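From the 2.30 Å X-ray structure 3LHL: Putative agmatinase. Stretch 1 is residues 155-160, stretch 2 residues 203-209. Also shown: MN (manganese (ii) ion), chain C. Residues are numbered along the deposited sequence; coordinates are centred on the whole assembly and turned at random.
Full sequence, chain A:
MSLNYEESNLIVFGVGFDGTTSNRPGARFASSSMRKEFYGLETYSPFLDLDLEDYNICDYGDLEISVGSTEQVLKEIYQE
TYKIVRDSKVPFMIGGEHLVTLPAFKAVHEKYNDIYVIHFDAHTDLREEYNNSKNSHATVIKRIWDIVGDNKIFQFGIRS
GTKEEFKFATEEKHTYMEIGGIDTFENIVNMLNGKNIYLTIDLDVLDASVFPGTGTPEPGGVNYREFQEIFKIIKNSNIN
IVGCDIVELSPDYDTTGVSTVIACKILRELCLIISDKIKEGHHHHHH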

ATOM      1  N   GLN A 155      -8.757   3.721   8.098  1.00 17.23           N
ATOM      2  CA  GLN A 155      -7.363   3.595   8.491  1.00 16.23           C
ATOM      3  C   GLN A 155      -7.198   2.622   9.645  1.00 17.09           C
ATOM      4  O   GLN A 155      -8.028   2.577  10.552  1.00 16.76           O
ATOM      5  N   PHE A 156      -6.117   1.847   9.604  1.00 15.84           N
ATOM      6  CA  PHE A 156      -5.849   0.843  10.628  1.00 17.02           C
ATOM      7  C   PHE A 156      -4.408   0.830  11.120  1.00 16.02           C
ATOM      8  O   PHE A 156      -3.480   1.001  10.336  1.00 16.78           O
ATOM      9  N   GLY A 157      -4.241   0.615  12.422  1.00 16.77           N
ATOM     10  CA  GLY A 157      -2.916   0.540  13.013  1.00 16.61           C
ATOM     11  C   GLY A 157      -2.245   1.862  13.330  1.00 16.56           C
ATOM     12  O   GLY A 157      -1.103   1.882  13.790  1.00 15.44           O
ATOM     13  N   ILE A 158      -2.955   2.961  13.098  1.00 16.46           N
ATOM     14  CA  ILE A 158      -2.417   4.296  13.333  1.00 16.70           C
ATOM     15  C   ILE A 158      -1.970   4.507  14.779  1.00 16.87           C
ATOM     16  O   ILE A 158      -2.701   4.199  15.717  1.00 18.79           O
ATOM     17  N   ARG A 159      -0.766   5.036  14.960  1.00 16.60           N
ATOM     18  CA  ARG A 159      -0.255   5.274  16.303  1.00 17.20           C
ATOM     19  C   ARG A 159       0.665   6.488  16.434  1.00 16.87           C
ATOM     20  O   ARG A 159       1.301   6.677  17.467  1.00 17.77           O
ATOM     21  N   SER A 160       0.725   7.316  15.396  1.00 16.40           N
ATOM     22  CA  SER A 160       1.592   8.496  15.421  1.00 16.49           C
ATOM     23  C   SER A 160       1.023   9.636  14.579  1.00 15.53           C
ATOM     24  O   SER A 160       0.533   9.413  13.479  1.00 14.90           O
ATOM     25  N   LEU A 203       4.073  -0.255   4.901  1.00 14.67           N
ATOM     26  CA  LEU A 203       4.676  -1.319   5.691  1.00 14.79           C
ATOM     27  C   LEU A 203       5.104  -0.938   7.106  1.00 15.74           C
ATOM     28  O   LEU A 203       5.299  -1.823   7.940  1.00 14.18           O
ATOM     29  N   ASP A 204       5.253   0.354   7.402  1.00 16.17           N
ATOM     30  CA  ASP A 204       5.640   0.709   8.766  1.00 16.01           C
ATOM     31  C   ASP A 204       4.480   0.518   9.738  1.00 14.96           C
ATOM     32  O   ASP A 204       4.572   0.895  10.901  1.00 15.57           O
ATOM     33  N   VAL A 205       3.379  -0.060   9.260  1.00 12.91           N
ATOM     34  CA  VAL A 205       2.254  -0.325  10.143  1.00 14.02           C
ATOM     35  C   VAL A 205       2.755  -1.408  11.100  1.00 14.58           C
ATOM     36  O   VAL A 205       2.284  -1.531  12.233  1.00 14.61           O
ATOM     37  N   LEU A 206       3.725  -2.189  10.627  1.00 12.13           N
ATOM     38  CA  LEU A 206       4.320  -3.245  11.435  1.00 13.66           C
ATOM     39  C   LEU A 206       5.182  -2.571  12.497  1.00 13.98           C
ATOM     40  O   LEU A 206       5.695  -1.473  12.274  1.00 13.77           O
ATOM     41  N   ASP A 207       5.332  -3.215  13.649  1.00 14.20           N
ATOM     42  CA  ASP A 207       6.139  -2.647  14.718  1.00 16.21           C
ATOM     43  C   ASP A 207       7.545  -2.311  14.228  1.00 16.89           C
ATOM     44  O   ASP A 207       8.103  -3.004  13.381  1.00 17.57           O
ATOM     45  N   ALA A 208       8.110  -1.242  14.776  1.00 18.12           N
ATOM     46  CA  ALA A 208       9.445  -0.796  14.399  1.00 18.95           C
ATOM     47  C   ALA A 208      10.534  -1.850  14.589  1.00 18.98           C
ATOM     48  O   ALA A 208      11.440  -1.948  13.766  1.00 21.42           O
ATOM     49  N   SER A 209      10.453  -2.639  15.658  1.00 17.78           N
ATOM     50  CA  SER A 209      11.471  -3.661  15.918  1.00 16.74           C
ATOM     51  C   SER A 209      11.305  -4.879  15.016  1.00 17.62           C
ATOM     52  O   SER A 209      12.211  -5.704  14.893  1.00 17.21           O
TER

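The contact between these two stretches is small, burying 178 Å² in all, and Arg 159 makes up most of stretch 1's share, its long side chain reaching across to a run of backbone carbonyl groups.

Leu 203 opens stretch 2 in a short 3-10 segment. Its side chain, with chi1 m and chi2 t, is buried but lies out of reach of stretch 1. Its backbone matters more here: Leu 206 N donates to Leu 203 O at 3.1 Å, the bond from residue i+3 back to i that is typical of a 3-10 turn. This turn helps to set the positions of the carbonyls that follow.

Asp 204 has two roles, divided between side chain and backbone. With chi1 p, its side chain leaves sideways to stretch 1, and the carboxylate binds the manganese ion, Asp 204 OD2 lying 2.0 Å from MN, with three further ligand atoms from elsewhere in the structure. A short, anionic side chain suits a hard divalent cation, and manganese at such a site is in keeping with the putative agmatinase assignment. The other carboxylate oxygen, OD1, is hydrogen-bonded elsewhere in the structure. The backbone, meanwhile, faces the arginine: Arg 159 NH2 makes a weak hydrogen bond to Asp 204 O at 3.1 Å.

Val 205 supplies the apolar part of the contact. Its CA-to-CB bond runs sideways and chi1 is p, which brings Val 205 CG2 to 3.8 Å from Phe 156 O and 4.1 Å from Gly 157 CA. A compact branched residue fills this space without needing a polar partner. Gly 157 is well suited to its place beside Val 205: its phi of 82° favours glycine, and an ideal CB on Gly 157 would point toward stretch 2 and lie 2.6 Å from Val 205 CG2, a clash. Phe 156, with chi1 m, starts sideways, but its ring leads away from the contact, leaving its backbone to meet the valine.

The carbonyl of Val 205 receives the best-formed bond across the stretches, from Arg 159 NH1 to Val 205 O at 3.0 Å; a weak one from Arg 159 NH2 to the same Val 205 O measures 3.2 Å. Arginine suits this place because its flat guanidinium offers several N-H groups to clustered oxygens. Its chi1 p sets its direction, and t at chi2 and chi3 keeps the chain extended, so that an initially sideways side chain ends close to stretch 2. Arg 159 NH1 also bonds weakly to Gly 157 O at 3.2 Å, tying the side chain to its own stretch.

Leu 206, chi1 m and chi2 t, points away, its apolar side chain buried, yet its carbonyl lies at the guanidinium edge and takes a weak bond from Arg 159 NH2 to Leu 206 O at 3.0 Å. Asp 207 also points away; with chi1 t, Asp 207 OD2 accepts from Ser 209 N at 3.0 Å, bracing the local loop. Ala 208, with just a small CB, adds little, and Ser 209 lies beyond reach.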

ATOM      1  CB  GLN A 155      -6.829   4.979   8.858  1.00 16.45           C
ATOM      2  CG  GLN A 155      -7.331   6.062   7.898  1.00 16.55           C
ATOM      3  CD  GLN A 155      -6.683   7.407   8.126  1.00 15.60           C
ATOM      4  OE1 GLN A 155      -5.488   7.585   7.876  1.00 18.89           O
ATOM      5  NE2 GLN A 155      -7.466   8.364   8.604  1.00 14.61           N
ATOM      6  CB  PHE A 156      -6.180  -0.542  10.077  1.00 15.51           C
ATOM      7  CG  PHE A 156      -7.603  -0.702   9.675  1.00 14.69           C
ATOM      8  CD1 PHE A 156      -8.539  -1.203  10.578  1.00 14.57           C
ATOM      9  CD2 PHE A 156      -8.019  -0.345   8.397  1.00 14.83           C
ATOM     10  CE1 PHE A 156      -9.872  -1.348  10.209  1.00 15.54           C
ATOM     11  CE2 PHE A 156      -9.354  -0.487   8.020  1.00 16.34           C
ATOM     12  CZ  PHE A 156     -10.280  -0.989   8.926  1.00 14.43           C
ATOM     13  CB  ILE A 158      -3.462   5.382  12.986  1.00 20.04           C
ATOM     14  CG1 ILE A 158      -4.236   4.996  11.714  1.00 18.00           C
ATOM     15  CG2 ILE A 158      -2.761   6.734  12.808  1.00 18.78           C
ATOM     16  CD1 ILE A 158      -3.388   4.847  10.461  1.00 17.92           C
ATOM     17  CB  ARG A 159       0.464   4.022  16.806  1.00 18.31           C
ATOM     18  CG  ARG A 159       1.513   3.442  15.859  1.00 18.29           C
ATOM     19  CD  ARG A 159       2.123   2.179  16.472  1.00 19.17           C
ATOM     20  NE  ARG A 159       3.225   1.622  15.690  1.00 18.26           N
ATOM     21  CZ  ARG A 159       3.085   0.993  14.527  1.00 16.79           C
ATOM     22  NH1 ARG A 159       1.881   0.834  13.991  1.00 14.05           N
ATOM     23  NH2 ARG A 159       4.154   0.508  13.905  1.00 17.38           N
ATOM     24  CB  SER A 160       2.990   8.120  14.909  1.00 15.43           C
ATOM     25  OG  SER A 160       3.802   9.264  14.714  1.00 18.49           O
ATOM     26  CB  LEU A 203       5.851  -1.942   4.929  1.00 15.29           C
ATOM     27  CG  LEU A 203       5.462  -2.612   3.600  1.00 18.90           C
ATOM     28  CD1 LEU A 203       6.708  -2.999   2.818  1.00 17.29           C
ATOM     29  CD2 LEU A 203       4.590  -3.833   3.873  1.00 14.96           C
ATOM     30  CB  ASP A 204       6.192   2.142   8.872  1.00 18.17           C
ATOM     31  CG  ASP A 204       5.160   3.212   8.576  1.00 20.18           C
ATOM     32  OD1 ASP A 204       3.949   2.984   8.784  1.00 21.20           O
ATOM     33  OD2 ASP A 204       5.576   4.304   8.145  1.00 20.69           O
ATOM     34  CB  VAL A 205       1.010  -0.846   9.371  1.00 14.64           C
ATOM     35  CG1 VAL A 205       1.281  -2.234   8.779  1.00 12.63           C
ATOM     36  CG2 VAL A 205      -0.189  -0.881  10.302  1.00 13.73           C
ATOM     37  CB  LEU A 206       5.186  -4.158  10.561  1.00 12.23           C
ATOM     38  CG  LEU A 206       4.429  -5.019   9.547  1.00 14.53           C
ATOM     39  CD1 LEU A 206       5.381  -5.524   8.475  1.00 14.12           C
ATOM     40  CD2 LEU A 206       3.755  -6.176  10.272  1.00 13.60           C
ATOM     41  CB  ASP A 207       6.243  -3.612  15.898  1.00 19.31           C
ATOM     42  CG  ASP A 207       7.061  -3.034  17.036  1.00 23.25           C
ATOM     43  OD1 ASP A 207       6.638  -1.995  17.586  1.00 24.20           O
ATOM     44  OD2 ASP A 207       8.127  -3.602  17.368  1.00 24.79           O
ATOM     45  CB  ALA A 208       9.806   0.468  15.178  1.00 18.19           C
ATOM     46  CB  SER A 209      11.426  -4.102  17.381  1.00 16.50           C
ATOM     47  OG  SER A 209      11.725  -3.023  18.245  1.00 18.85           O
TER
HETATM   48 MN    MN C 302       3.978   5.470   7.653  1.00 17.84          MN